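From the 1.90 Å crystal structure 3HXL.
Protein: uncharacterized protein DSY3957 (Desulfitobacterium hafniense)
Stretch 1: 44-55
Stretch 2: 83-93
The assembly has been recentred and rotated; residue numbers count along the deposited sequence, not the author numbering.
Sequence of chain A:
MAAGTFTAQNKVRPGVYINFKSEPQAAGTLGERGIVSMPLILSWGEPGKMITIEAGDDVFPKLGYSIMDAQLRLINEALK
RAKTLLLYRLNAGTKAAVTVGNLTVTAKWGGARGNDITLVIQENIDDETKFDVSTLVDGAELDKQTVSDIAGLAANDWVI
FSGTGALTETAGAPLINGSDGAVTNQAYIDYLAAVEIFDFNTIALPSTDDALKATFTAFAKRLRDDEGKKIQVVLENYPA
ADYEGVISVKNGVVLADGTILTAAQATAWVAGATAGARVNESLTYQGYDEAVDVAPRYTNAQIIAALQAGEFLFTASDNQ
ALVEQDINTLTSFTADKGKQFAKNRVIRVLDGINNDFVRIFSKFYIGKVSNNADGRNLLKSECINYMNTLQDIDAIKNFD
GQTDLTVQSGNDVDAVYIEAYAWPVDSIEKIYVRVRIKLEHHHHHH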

# COMPACT_ATOMS: atom_id res chain seq x y z
N TRP A 44 12.81 7.39 -11.38
CA TRP A 44 11.96 7.88 -12.45
C TRP A 44 10.52 7.90 -11.96
O TRP A 44 10.19 7.26 -10.96
CB TRP A 44 12.09 6.96 -13.67
CG TRP A 44 11.46 7.47 -14.93
CD1 TRP A 44 10.23 7.15 -15.43
CD2 TRP A 44 12.06 8.37 -15.88
NE1 TRP A 44 10.03 7.79 -16.63
CE2 TRP A 44 11.13 8.54 -16.93
CE3 TRP A 44 13.29 9.04 -15.94
CZ2 TRP A 44 11.40 9.36 -18.03
CZ3 TRP A 44 13.55 9.85 -17.04
CH2 TRP A 44 12.61 10.01 -18.07
N GLY A 45 9.67 8.65 -12.65
CA GLY A 45 8.26 8.73 -12.28
C GLY A 45 7.85 10.06 -11.68
O GLY A 45 8.68 10.80 -11.15
N GLU A 46 6.56 10.36 -11.77
CA GLU A 46 6.02 11.60 -11.22
C GLU A 46 6.21 11.64 -9.71
O GLU A 46 5.77 10.74 -8.99
CB GLU A 46 4.53 11.71 -11.57
CG GLU A 46 3.85 12.93 -10.96
CD GLU A 46 2.47 13.16 -11.55
OE1 GLU A 46 1.73 12.18 -11.75
OE2 GLU A 46 2.12 14.33 -11.80
N PRO A 47 6.89 12.68 -9.21
CA PRO A 47 7.14 12.83 -7.77
C PRO A 47 6.03 13.54 -6.99
O PRO A 47 5.27 14.33 -7.55
CB PRO A 47 8.44 13.62 -7.75
CG PRO A 47 8.23 14.59 -8.88
CD PRO A 47 7.64 13.69 -9.98
N GLY A 48 5.95 13.24 -5.69
CA GLY A 48 4.98 13.86 -4.80
C GLY A 48 3.53 13.83 -5.23
O GLY A 48 2.76 14.75 -4.94
N LYS A 49 3.14 12.76 -5.91
CA LYS A 49 1.78 12.60 -6.38
C LYS A 49 1.45 11.12 -6.30
O LYS A 49 2.16 10.30 -6.88
CB LYS A 49 1.68 13.06 -7.83
CG LYS A 49 0.27 13.31 -8.29
CD LYS A 49 -0.27 14.58 -7.67
CE LYS A 49 0.49 15.79 -8.21
NZ LYS A 49 0.03 17.07 -7.60
N MSE A 50 0.39 10.78 -5.58
CA MSE A 50 0.01 9.39 -5.42
C MSE A 50 -0.26 8.69 -6.75
O MSE A 50 -1.06 9.16 -7.57
CB MSE A 50 -1.21 9.27 -4.52
CG MSE A 50 -1.33 7.91 -3.82
SE MSE A 50 0.08 7.56 -2.53
CE MSE A 50 -0.53 8.66 -1.09
N ILE A 51 0.42 7.57 -6.95
CA ILE A 51 0.29 6.76 -8.15
C ILE A 51 -0.47 5.50 -7.77
O ILE A 51 -0.13 4.83 -6.79
CB ILE A 51 1.67 6.37 -8.69
CG1 ILE A 51 2.45 7.64 -9.05
CG2 ILE A 51 1.53 5.46 -9.92
CD1 ILE A 51 3.89 7.39 -9.45
N THR A 52 -1.50 5.18 -8.54
CA THR A 52 -2.30 4.00 -8.26
C THR A 52 -1.95 2.91 -9.25
O THR A 52 -1.98 3.12 -10.46
CB THR A 52 -3.80 4.33 -8.35
OG1 THR A 52 -4.13 5.32 -7.36
CG2 THR A 52 -4.64 3.09 -8.11
N ILE A 53 -1.59 1.74 -8.73
CA ILE A 53 -1.23 0.61 -9.56
C ILE A 53 -2.03 -0.61 -9.13
O ILE A 53 -2.00 -1.01 -7.97
CB ILE A 53 0.27 0.28 -9.44
CG1 ILE A 53 1.09 1.51 -9.82
CG2 ILE A 53 0.62 -0.91 -10.32
CD1 ILE A 53 2.58 1.34 -9.66
N GLU A 54 -2.77 -1.18 -10.08
CA GLU A 54 -3.56 -2.37 -9.78
C GLU A 54 -2.66 -3.57 -10.09
O GLU A 54 -1.83 -3.51 -10.99
CB GLU A 54 -4.81 -2.42 -10.67
CG GLU A 54 -5.71 -1.19 -10.63
CD GLU A 54 -6.17 -0.81 -9.23
OE1 GLU A 54 -6.60 -1.71 -8.47
OE2 GLU A 54 -6.12 0.40 -8.89
N ALA A 55 -2.82 -4.65 -9.34
CA ALA A 55 -2.01 -5.83 -9.58
C ALA A 55 -2.18 -6.23 -11.04
O ALA A 55 -3.28 -6.19 -11.58
CB ALA A 55 -2.46 -6.98 -8.67
N LYS A 83 -4.11 -6.01 -3.91
CA LYS A 83 -4.79 -5.82 -5.17
C LYS A 83 -4.52 -4.43 -5.72
O LYS A 83 -4.54 -4.22 -6.93
CB LYS A 83 -6.29 -6.05 -4.98
CG LYS A 83 -6.61 -7.40 -4.37
CD LYS A 83 -6.08 -8.54 -5.24
CE LYS A 83 -6.26 -9.90 -4.58
NZ LYS A 83 -5.48 -10.01 -3.31
N THR A 84 -4.26 -3.48 -4.83
CA THR A 84 -3.98 -2.12 -5.25
C THR A 84 -2.85 -1.50 -4.43
O THR A 84 -2.80 -1.65 -3.21
CB THR A 84 -5.23 -1.22 -5.12
OG1 THR A 84 -6.31 -1.79 -5.87
CG2 THR A 84 -4.94 0.17 -5.66
N LEU A 85 -1.95 -0.81 -5.12
CA LEU A 85 -0.84 -0.15 -4.46
C LEU A 85 -0.92 1.35 -4.68
O LEU A 85 -1.08 1.82 -5.81
CB LEU A 85 0.50 -0.65 -5.01
CG LEU A 85 1.75 0.16 -4.59
CD1 LEU A 85 1.96 0.01 -3.09
CD2 LEU A 85 2.98 -0.33 -5.35
N LEU A 86 -0.84 2.11 -3.59
CA LEU A 86 -0.83 3.55 -3.67
C LEU A 86 0.64 3.89 -3.45
O LEU A 86 1.15 3.81 -2.33
CB LEU A 86 -1.73 4.16 -2.59
CG LEU A 86 -3.20 3.74 -2.65
CD1 LEU A 86 -3.98 4.43 -1.53
CD2 LEU A 86 -3.80 4.08 -4.01
N LEU A 87 1.31 4.22 -4.55
CA LEU A 87 2.74 4.53 -4.55
C LEU A 87 3.02 6.02 -4.55
O LEU A 87 2.40 6.78 -5.28
CB LEU A 87 3.39 3.89 -5.78
CG LEU A 87 4.87 4.18 -6.05
CD1 LEU A 87 5.74 3.59 -4.95
CD2 LEU A 87 5.24 3.58 -7.41
N TYR A 88 3.99 6.42 -3.74
CA TYR A 88 4.36 7.83 -3.64
C TYR A 88 5.87 7.97 -3.82
O TYR A 88 6.64 7.42 -3.04
CB TYR A 88 3.95 8.36 -2.27
CG TYR A 88 4.05 9.86 -2.11
CD1 TYR A 88 3.00 10.69 -2.48
CD2 TYR A 88 5.19 10.44 -1.56
CE1 TYR A 88 3.07 12.07 -2.29
CE2 TYR A 88 5.28 11.81 -1.36
CZ TYR A 88 4.22 12.62 -1.72
OH TYR A 88 4.29 13.98 -1.51
N ARG A 89 6.30 8.67 -4.86
CA ARG A 89 7.73 8.86 -5.08
C ARG A 89 8.17 10.07 -4.26
O ARG A 89 7.73 11.19 -4.50
CB ARG A 89 8.05 9.09 -6.55
CG ARG A 89 9.55 9.20 -6.79
CD ARG A 89 9.90 9.68 -8.19
NE ARG A 89 11.35 9.78 -8.33
CZ ARG A 89 11.97 10.24 -9.41
NH1 ARG A 89 11.28 10.63 -10.47
NH2 ARG A 89 13.30 10.29 -9.42
N LEU A 90 9.06 9.83 -3.30
CA LEU A 90 9.55 10.84 -2.37
C LEU A 90 10.54 11.86 -2.92
O LEU A 90 10.72 12.93 -2.33
CB LEU A 90 10.18 10.15 -1.17
CG LEU A 90 9.32 9.22 -0.32
CD1 LEU A 90 10.21 8.23 0.38
CD2 LEU A 90 8.50 10.03 0.68
N ASN A 91 11.20 11.53 -4.02
CA ASN A 91 12.22 12.40 -4.60
C ASN A 91 11.92 12.82 -6.03
O ASN A 91 11.45 12.02 -6.85
CB ASN A 91 13.56 11.68 -4.56
CG ASN A 91 13.56 10.40 -5.37
OD1 ASN A 91 12.61 9.61 -5.30
ND2 ASN A 91 14.62 10.17 -6.13
N ALA A 92 12.19 14.09 -6.33
CA ALA A 92 11.98 14.64 -7.67
C ALA A 92 13.25 14.46 -8.49
O ALA A 92 13.20 14.41 -9.72
CB ALA A 92 11.62 16.11 -7.58
N GLY A 93 14.38 14.36 -7.80
CA GLY A 93 15.65 14.17 -8.48
C GLY A 93 15.99 15.25 -9.49
O GLY A 93 15.33 16.29 -9.56
O HOH W 1 4.56 10.19 -6.72
O HOH W 2 2.14 15.70 -1.67
O HOH W 3 -6.94 -4.26 -8.36

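Two antiparallel strands, 51-54 and 84-89, are joined chiefly through their backbones. Ile51 and Leu87 exchange two short bonds, Ile51 N to Leu87 O and Leu87 N to Ile51 O, both 2.7 Å. Ile53 and Leu85 repeat the pattern: Ile53 N to Leu85 O is 3.0 Å and Leu85 N to Ile53 O is 2.9 Å. Ala55 N extends the ladder to Lys83 O at 3.0 Å.

Side chains add polar ties at both ends. Thr84 OG1 donates to Glu54 OE1 at 2.6 Å; the Glu54 side chain folds back, with chi1 and chi2 both m, to reach it. A water joins Glu54 OE1 to Lys83 O. At the other end, the all-t side chain of Arg89 extends so that NH1 donates to Gly45 O at 2.7 Å. Gly48 N binds Arg89 O at 3.0 Å, and the positive phi of Gly48 favours glycine. A water also ties the loop before the first strand to the second strand: it donates to Glu46 O and Lys49 O and accepts from Arg89 N.

Apolar packing completes the contact. Ile51, Ile53, Leu85 and Leu87 share one buried face; Ile53 CD1 lies 4.1 Å from Leu87 CD2. Selenomethionine Met50 sets SE 3.9 Å from Leu86 CB and 4.0 Å from Tyr88 CB. Pro47 CG meets Ala92 CB at 3.9 Å.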